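Local coordinates for cupin 2, conserved barrel domain protein (Shewanella frigidimarina, PDB 2PFW) that is of unestablished function but folds as a two-subunit RmlC-like cupin barrel related to the KdgF family, at residues A[33-38]-A[105-110]; A[55-60]-A[101-106]. One frame throughout, in Å; residues are numbered along the deposited sequence.

Contact 1: residues A[33-38]-A[105-110]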
ATOM      1  N   GLU A  33      -6.088 -10.258   8.171  1.00 23.05           N
ATOM      2  CA  GLU A  33      -6.608 -10.328   6.805  1.00 23.15           C
ATOM      3  C   GLU A  33      -6.020  -9.265   5.893  1.00 16.65           C
ATOM      4  O   GLU A  33      -6.347  -9.208   4.708  1.00 17.02           O
ATOM      5  CB  GLU A  33      -8.133 -10.225   6.829  1.00 27.77           C
ATOM      6  CG  GLU A  33      -8.698  -8.821   6.856  1.00 24.68           C
ATOM      7  CD  GLU A  33     -10.213  -8.804   6.954  1.00 31.52           C
ATOM      8  OE1 GLU A  33     -10.834  -9.887   6.886  1.00 38.53           O
ATOM      9  OE2 GLU A  33     -10.781  -7.700   7.099  1.00 32.72           O
ATOM     10  N   LEU A  34      -5.152  -8.410   6.423  1.00 23.35           N
ATOM     11  CA  LEU A  34      -4.578  -7.338   5.607  1.00 21.60           C
ATOM     12  C   LEU A  34      -3.186  -6.991   6.108  1.00 19.16           C
ATOM     13  O   LEU A  34      -2.949  -6.990   7.316  1.00 21.14           O
ATOM     14  CB  LEU A  34      -5.457  -6.087   5.612  1.00 24.51           C
ATOM     15  CG  LEU A  34      -4.961  -4.911   4.769  1.00 24.46           C
ATOM     16  CD1 LEU A  34      -4.978  -5.257   3.286  1.00 21.27           C
ATOM     17  CD2 LEU A  34      -5.800  -3.664   5.016  1.00 18.71           C
HETATM   18  N   MSE A  35      -2.251  -6.713   5.202  1.00 22.19           N
HETATM   19  CA  MSE A  35      -0.867  -6.486   5.630  1.00 17.80           C
HETATM   20  C   MSE A  35      -0.060  -5.711   4.592  1.00 22.80           C
HETATM   21  O   MSE A  35      -0.120  -6.058   3.457  1.00 23.45           O
HETATM   22  CB  MSE A  35      -0.171  -7.808   5.965  1.00 22.51           C
HETATM   23  CG  MSE A  35       1.350  -7.730   6.078  1.00 22.74           C
HETATM   24 SE   MSE A  35       2.247  -9.384   6.607  1.00 32.32          SE
HETATM   25  CE  MSE A  35       2.293  -9.049   8.440  1.00 28.21           C
ATOM     26  N   ALA A  36       0.656  -4.688   5.047  1.00 21.81           N
ATOM     27  CA  ALA A  36       1.445  -3.844   4.157  1.00 18.51           C
ATOM     28  C   ALA A  36       2.870  -3.718   4.686  1.00 22.31           C
ATOM     29  O   ALA A  36       3.083  -3.407   5.861  1.00 20.38           O
ATOM     30  CB  ALA A  36       0.804  -2.479   4.007  1.00 26.36           C
ATOM     31  N   VAL A  37       3.851  -3.968   3.821  1.00 19.94           N
ATOM     32  CA  VAL A  37       5.246  -3.806   4.221  1.00 19.34           C
ATOM     33  C   VAL A  37       5.962  -2.884   3.222  1.00 18.52           C
ATOM     34  O   VAL A  37       5.437  -2.644   2.135  1.00 18.62           O
ATOM     35  CB  VAL A  37       6.016  -5.131   4.317  1.00 23.57           C
ATOM     36  CG1 VAL A  37       5.318  -6.082   5.275  1.00 26.38           C
ATOM     37  CG2 VAL A  37       6.176  -5.756   2.937  1.00 19.32           C
ATOM     38  N   LYS A  38       7.117  -2.406   3.649  1.00 19.98           N
ATOM     39  CA  LYS A  38       8.040  -1.608   2.863  1.00 21.29           C
ATOM     40  C   LYS A  38       9.313  -2.415   2.600  1.00 12.38           C
ATOM     41  O   LYS A  38       9.958  -2.858   3.545  1.00 15.39           O
ATOM     42  CB  LYS A  38       8.392  -0.300   3.570  1.00 22.14           C
ATOM     43  CG  LYS A  38       8.933   0.776   2.650  1.00 19.65           C
ATOM     44  CD  LYS A  38       9.352   2.017   3.423  1.00 25.29           C
ATOM     45  CE  LYS A  38       9.174   3.253   2.555  1.00 25.28           C
ATOM     46  NZ  LYS A  38       9.779   4.458   3.190  1.00 24.65           N
ATOM     47  N   SER A 105      -3.634  -9.629   0.886  1.00 19.35           N
ATOM     48  CA  SER A 105      -4.785 -10.114   1.642  1.00 24.37           C
ATOM     49  C   SER A 105      -4.756 -11.651   1.770  1.00 26.24           C
ATOM     50  O   SER A 105      -4.711 -12.158   0.597  1.00 19.69           O
ATOM     51  CB  SER A 105      -6.141  -9.722   1.067  1.00 23.84           C
ATOM     52  OG  SER A 105      -7.134 -10.095   2.025  1.00 27.08           O
ATOM     53  N   PRO A 106      -4.800 -12.608   2.690  1.00 21.18           N
ATOM     54  CA  PRO A 106      -4.604 -12.884   4.131  1.00 24.85           C
ATOM     55  C   PRO A 106      -3.318 -12.155   4.525  1.00 28.83           C
ATOM     56  O   PRO A 106      -2.588 -11.734   3.619  1.00 33.02           O
ATOM     57  CB  PRO A 106      -4.452 -14.385   4.277  1.00 29.09           C
ATOM     58  CG  PRO A 106      -4.355 -14.892   2.880  1.00 25.66           C
ATOM     59  CD  PRO A 106      -5.193 -13.944   2.081  1.00 24.15           C
ATOM     60  N   ALA A 107      -3.015 -12.002   5.805  1.00 26.67           N
ATOM     61  CA  ALA A 107      -1.652 -11.650   6.188  1.00 25.89           C
ATOM     62  C   ALA A 107      -0.693 -12.759   5.750  1.00 32.03           C
ATOM     63  O   ALA A 107      -1.120 -13.901   5.581  1.00 33.23           O
ATOM     64  CB  ALA A 107      -1.543 -11.416   7.681  1.00 22.20           C
ATOM     65  N   ARG A 108       0.576 -12.424   5.573  1.00 30.44           N
ATOM     66  CA  ARG A 108       1.632 -13.415   5.409  1.00 30.31           C
ATOM     67  C   ARG A 108       2.184 -13.797   6.777  1.00 31.97           C
ATOM     68  O   ARG A 108       2.930 -13.021   7.387  1.00 34.12           O
ATOM     69  CB  ARG A 108       2.753 -12.885   4.515  1.00 28.96           C
ATOM     70  CG  ARG A 108       2.342 -12.563   3.093  1.00 24.49           C
ATOM     71  CD  ARG A 108       2.448 -13.798   2.214  1.00 27.56           C
ATOM     72  NE  ARG A 108       3.837 -14.221   2.042  1.00 29.47           N
ATOM     73  CZ  ARG A 108       4.671 -13.778   1.113  1.00 26.65           C
ATOM     74  NH1 ARG A 108       4.310 -12.873   0.213  1.00 29.32           N
ATOM     75  NH2 ARG A 108       5.914 -14.240   1.058  1.00 32.44           N
ATOM     76  N   GLU A 109       1.845 -14.980   7.294  1.00 33.78           N
ATOM     77  CA  GLU A 109       2.334 -15.327   8.627  1.00 34.27           C
ATOM     78  C   GLU A 109       3.859 -15.343   8.664  1.00 34.46           C
ATOM     79  O   GLU A 109       4.457 -15.181   9.728  1.00 36.76           O
ATOM     80  CB  GLU A 109       1.799 -16.680   9.125  1.00 37.88           C
ATOM     81  CG  GLU A 109       2.597 -17.163  10.330  1.00 39.34           C
ATOM     82  CD  GLU A 109       1.936 -18.170  11.233  1.00 42.44           C
ATOM     83  OE1 GLU A 109       0.743 -18.473  11.026  1.00 51.96           O
ATOM     84  OE2 GLU A 109       2.608 -18.670  12.165  1.00 43.21           O
ATOM     85  N   ASP A 110       4.505 -15.545   7.520  1.00 34.57           N
ATOM     86  CA  ASP A 110       5.962 -15.674   7.518  1.00 36.34           C
ATOM     87  C   ASP A 110       6.647 -14.388   7.976  1.00 38.48           C
ATOM     88  O   ASP A 110       7.834 -14.396   8.313  1.00 40.19           O
ATOM     89  CB  ASP A 110       6.505 -16.067   6.147  1.00 36.78           C
ATOM     90  CG  ASP A 110       5.561 -15.920   4.983  1.00 36.08           C
ATOM     91  OD1 ASP A 110       4.357 -16.233   5.121  1.00 40.07           O
ATOM     92  OD2 ASP A 110       5.994 -15.496   3.887  1.00 39.71           O
TER
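E33 and S105 meet at the end of the cupin barrel's larger sheet, where strand 34-41 begins and strand 98-105 runs out into the C-terminal loop. The OG of S105, anti to its backbone N (chi1 -171°), is held 2.9 Å from E33 O. Its single proton also has S105 OG and E33 O of the second subunit to choose from, so the hydroxyl belongs to a cluster at the dimer interface and its hydrogen bond to E33 is not settled. A cis peptide precedes P106, and beyond it A107 lies alongside M35, CB to CB at 4.2 Å. M35, a selenomethionine, extends as far as SE and then bends (chi3 -93°). SE rests 3.6 Å from R108 N and also touches R108 CB, at 4.1 Å; the same side chain packs on M27, F30 and V112. R108 itself folds back through chi2 and chi3 instead of following M35. Its NE and NH2 approach D110 side-on in a salt bridge and share one oxygen: OD2 lies 3.1 Å from NE of R108 and 3.1 Å from its NH2, tilted 16° out of the guanidinium plane. The guanidinium also makes a cation-pi contact with F104, near H52 and H54. An alanine here would probably leave the D110 carboxylate without its charge mate and the F104 ring without its cation. The chemistry thus has three parts: a hydroxyl and carbonyl cluster at the subunit boundary whose hydrogen-bond pattern is not settled; an arginine tied by its salt bridge to D110 and by its charge to the F104 ring; and selenium packed against R108 N, which the contact buries and which has no hydrogen-bond partner in the model.

Contact 2: residues A[55-60]-A[101-106]. With EDO (1,2-ethanediol), chain C.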
ATOM      1  N   SER A  55      -3.619 -12.695  -2.029  1.00 19.00           N
ATOM      2  CA  SER A  55      -3.728 -11.643  -3.040  1.00 17.89           C
ATOM      3  C   SER A  55      -2.632 -10.612  -2.767  1.00 15.86           C
ATOM      4  O   SER A  55      -2.177 -10.471  -1.633  1.00 13.35           O
ATOM      5  CB  SER A  55      -5.110 -11.011  -3.046  1.00 22.18           C
ATOM      6  OG  SER A  55      -6.013 -11.763  -3.835  1.00 27.55           O
ATOM      7  N   GLN A  56      -2.184  -9.911  -3.802  1.00 20.59           N
ATOM      8  CA  GLN A  56      -1.076  -8.973  -3.608  1.00 22.21           C
ATOM      9  C   GLN A  56      -1.273  -7.751  -4.502  1.00 21.57           C
ATOM     10  O   GLN A  56      -1.520  -7.885  -5.703  1.00 18.95           O
ATOM     11  CB  GLN A  56       0.277  -9.626  -3.886  1.00 25.17           C
ATOM     12  CG  GLN A  56       1.467  -8.685  -3.762  1.00 23.91           C
ATOM     13  CD  GLN A  56       2.775  -9.313  -4.198  1.00 28.45           C
ATOM     14  OE1 GLN A  56       3.034 -10.501  -4.007  1.00 28.39           O
ATOM     15  NE2 GLN A  56       3.638  -8.503  -4.799  1.00 25.89           N
ATOM     16  N   VAL A  57      -1.166  -6.565  -3.906  1.00 20.70           N
ATOM     17  CA  VAL A  57      -1.087  -5.331  -4.702  1.00 17.13           C
ATOM     18  C   VAL A  57       0.213  -4.625  -4.328  1.00 17.45           C
ATOM     19  O   VAL A  57       0.574  -4.579  -3.151  1.00 18.00           O
ATOM     20  CB  VAL A  57      -2.307  -4.435  -4.511  1.00 15.68           C
ATOM     21  CG1 VAL A  57      -2.316  -3.267  -5.488  1.00 16.78           C
ATOM     22  CG2 VAL A  57      -3.595  -5.234  -4.698  1.00 25.01           C
ATOM     23  N   SER A  58       0.927  -4.117  -5.329  1.00 17.78           N
ATOM     24  CA  SER A  58       2.251  -3.546  -5.099  1.00 15.87           C
ATOM     25  C   SER A  58       2.329  -2.160  -5.743  1.00  7.22           C
ATOM     26  O   SER A  58       1.793  -1.930  -6.825  1.00 14.41           O
ATOM     27  CB  SER A  58       3.342  -4.460  -5.645  1.00 18.64           C
ATOM     28  OG  SER A  58       3.856  -5.357  -4.690  1.00 16.58           O
ATOM     29  N   TYR A  59       2.996  -1.249  -5.041  1.00 18.96           N
ATOM     30  CA  TYR A  59       3.174   0.124  -5.489  1.00 17.34           C
ATOM     31  C   TYR A  59       4.664   0.458  -5.572  1.00 10.89           C
ATOM     32  O   TYR A  59       5.412   0.123  -4.655  1.00 11.87           O
ATOM     33  CB  TYR A  59       2.478   1.119  -4.554  1.00 18.80           C
ATOM     34  CG  TYR A  59       2.652   2.557  -5.009  1.00 14.81           C
ATOM     35  CD1 TYR A  59       1.916   3.073  -6.055  1.00 13.28           C
ATOM     36  CD2 TYR A  59       3.566   3.392  -4.370  1.00 20.22           C
ATOM     37  CE1 TYR A  59       2.071   4.386  -6.472  1.00 19.54           C
ATOM     38  CE2 TYR A  59       3.728   4.702  -4.781  1.00 14.72           C
ATOM     39  CZ  TYR A  59       2.982   5.189  -5.825  1.00 15.81           C
ATOM     40  OH  TYR A  59       3.153   6.497  -6.228  1.00 27.19           O
ATOM     41  N   VAL A  60       5.087   1.106  -6.658  1.00 16.67           N
ATOM     42  CA  VAL A  60       6.500   1.479  -6.739  1.00 16.82           C
ATOM     43  C   VAL A  60       6.711   2.849  -6.090  1.00 15.31           C
ATOM     44  O   VAL A  60       6.226   3.850  -6.606  1.00 17.23           O
ATOM     45  CB  VAL A  60       7.041   1.493  -8.176  1.00 20.99           C
ATOM     46  CG1 VAL A  60       8.557   1.670  -8.153  1.00 18.96           C
ATOM     47  CG2 VAL A  60       6.684   0.222  -8.928  1.00 16.40           C
ATOM     48  N   ILE A 101       6.024  -0.821  -1.987  1.00 20.71           N
ATOM     49  CA  ILE A 101       5.040  -1.162  -0.958  1.00 22.50           C
ATOM     50  C   ILE A 101       4.283  -2.417  -1.380  1.00 14.94           C
ATOM     51  O   ILE A 101       3.535  -2.382  -2.351  1.00 18.69           O
ATOM     52  CB  ILE A 101       4.072   0.009  -0.694  1.00 22.32           C
ATOM     53  CG1 ILE A 101       4.749   1.365  -0.516  1.00 20.41           C
ATOM     54  CG2 ILE A 101       3.160  -0.352   0.473  1.00 19.96           C
ATOM     55  CD1 ILE A 101       4.863   1.983   0.850  1.00 25.61           C
ATOM     56  N   ASP A 102       4.511  -3.513  -0.675  1.00 19.02           N
ATOM     57  CA  ASP A 102       3.808  -4.765  -0.940  1.00 20.03           C
ATOM     58  C   ASP A 102       2.658  -4.915   0.062  1.00 14.37           C
ATOM     59  O   ASP A 102       2.934  -4.893   1.260  1.00 13.81           O
ATOM     60  CB  ASP A 102       4.732  -5.969  -0.832  1.00 20.59           C
ATOM     61  CG  ASP A 102       5.697  -6.179  -1.977  1.00 21.61           C
ATOM     62  OD1 ASP A 102       5.475  -5.678  -3.095  1.00 20.73           O
ATOM     63  OD2 ASP A 102       6.717  -6.871  -1.768  1.00 23.85           O
ATOM     64  N   THR A 103       1.443  -5.064  -0.442  1.00 18.74           N
ATOM     65  CA  THR A 103       0.292  -5.369   0.398  1.00 19.77           C
ATOM     66  C   THR A 103      -0.363  -6.685  -0.011  1.00 19.10           C
ATOM     67  O   THR A 103      -0.479  -6.967  -1.203  1.00 21.59           O
ATOM     68  CB  THR A 103      -0.751  -4.241   0.331  1.00 14.22           C
ATOM     69  OG1 THR A 103      -1.600  -4.407  -0.803  1.00 27.24           O
ATOM     70  CG2 THR A 103      -0.034  -2.905   0.145  1.00 21.74           C
ATOM     71  N   PHE A 104      -0.779  -7.455   0.983  1.00 20.57           N
ATOM     72  CA  PHE A 104      -1.320  -8.793   0.811  1.00 23.69           C
ATOM     73  C   PHE A 104      -2.661  -8.977   1.518  1.00 22.55           C
ATOM     74  O   PHE A 104      -2.795  -8.535   2.662  1.00 19.06           O
ATOM     75  CB  PHE A 104      -0.340  -9.828   1.378  1.00 22.16           C
ATOM     76  CG  PHE A 104       1.050  -9.699   0.777  1.00 24.27           C
ATOM     77  CD1 PHE A 104       1.327 -10.280  -0.450  1.00 25.34           C
ATOM     78  CD2 PHE A 104       2.036  -8.995   1.446  1.00 20.81           C
ATOM     79  CE1 PHE A 104       2.585 -10.161  -1.013  1.00 26.06           C
ATOM     80  CE2 PHE A 104       3.293  -8.885   0.888  1.00 26.53           C
ATOM     81  CZ  PHE A 104       3.565  -9.466  -0.338  1.00 24.11           C
ATOM     82  N   SER A 105      -3.634  -9.629   0.886  1.00 19.35           N
ATOM     83  CA  SER A 105      -4.785 -10.114   1.642  1.00 24.37           C
ATOM     84  C   SER A 105      -4.756 -11.651   1.770  1.00 26.24           C
ATOM     85  O   SER A 105      -4.711 -12.158   0.597  1.00 19.69           O
ATOM     86  CB  SER A 105      -6.141  -9.722   1.067  1.00 23.84           C
ATOM     87  OG  SER A 105      -7.134 -10.095   2.025  1.00 27.08           O
ATOM     88  N   PRO A 106      -4.800 -12.608   2.690  1.00 21.18           N
ATOM     89  CA  PRO A 106      -4.604 -12.884   4.131  1.00 24.85           C
ATOM     90  C   PRO A 106      -3.318 -12.155   4.525  1.00 28.83           C
ATOM     91  O   PRO A 106      -2.588 -11.734   3.619  1.00 33.02           O
ATOM     92  CB  PRO A 106      -4.452 -14.385   4.277  1.00 29.09           C
ATOM     93  CG  PRO A 106      -4.355 -14.892   2.880  1.00 25.66           C
ATOM     94  CD  PRO A 106      -5.193 -13.944   2.081  1.00 24.15           C
TER
HETATM   95  C1  EDO C 116       7.232  -8.257  -4.144  1.00 29.06           C
HETATM   96  O1  EDO C 116       6.421  -7.582  -5.108  1.00 30.03           O
HETATM   97  C2  EDO C 116       8.576  -7.547  -4.037  1.00 29.58           C
HETATM   98  O2  EDO C 116       9.125  -7.753  -2.731  1.00 34.82           O
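Q56 lies side by side with F104, the two side chains pointing the same way from a non-hydrogen-bonded antiparallel pair. From CB, 3.7 Å from F104 CD1, the glutamine chain runs out extended, CG anti to the backbone N. CG comes to 3.3 Å of F104 CE1, CD lies at the same 3.3 Å from F104 CE1, and the amide stands with its plane 71° from the ring's. OE1 sits at the ring edge, 3.0 Å from CE1 of F104 and close to the ring plane, and takes a weak hydrogen bond from H52. The other branch, NE2, gives a weak, bent bond to O1 of a 1,2-ethanediol, 2.9 Å away, and reaches S58 OG as well, although the positions of S58 OG and the D102 carboxylate beside it are doubtful. Q56 occupies the place where the first cupin motif usually carries a glutamate metal ligand, consistent with a pocket that here holds the diol, probably from the crystallisation liquor.

Between the strands, V57 O is gripped twice by T103, whose side chain lies on the same face as V57's. The backbone N of T103 reaches it at 2.9 Å, nearly straight, and OG1 adds a second bond at 3.2 Å from V57 O; chi1 of 84° sets that hydroxyl between its own backbone N and carbonyl carbon, turned to the neighbouring strand. Reciprocal backbone bonds also join S55 with S105 and Y59 with I101.

The strand segments run antiparallel at 159°. V57 and T103 pack on L34 of the second subunit, and Y59 and I101 each meet the other's counterpart there. Within the sheet, strand 98-105 lies between 34-41 and 55-61, while 81-84 flanks 55-61 on its far side; no helix takes part.

The two contacts lie 8 Å apart, centre to centre, and share S105 and P106. Strand 98-105 joins them: it is flanked by strand 34-41 on one side and strand 55-61 on the other, all within one antiparallel sheet. Probable hydrogen bonds from F104 N to M35 O and from V37 N to D102 O, each 2.9 Å, knit 33-38 to 101-106. Along the chain come 33-38, then 55-60; the latter pairs with the chain's last strand, while 33-38 meets its end and the loop after it. The sheet forms part of the barrel wall, and because both contacts reach the second subunit, one of its faces also lies at the dimer interface.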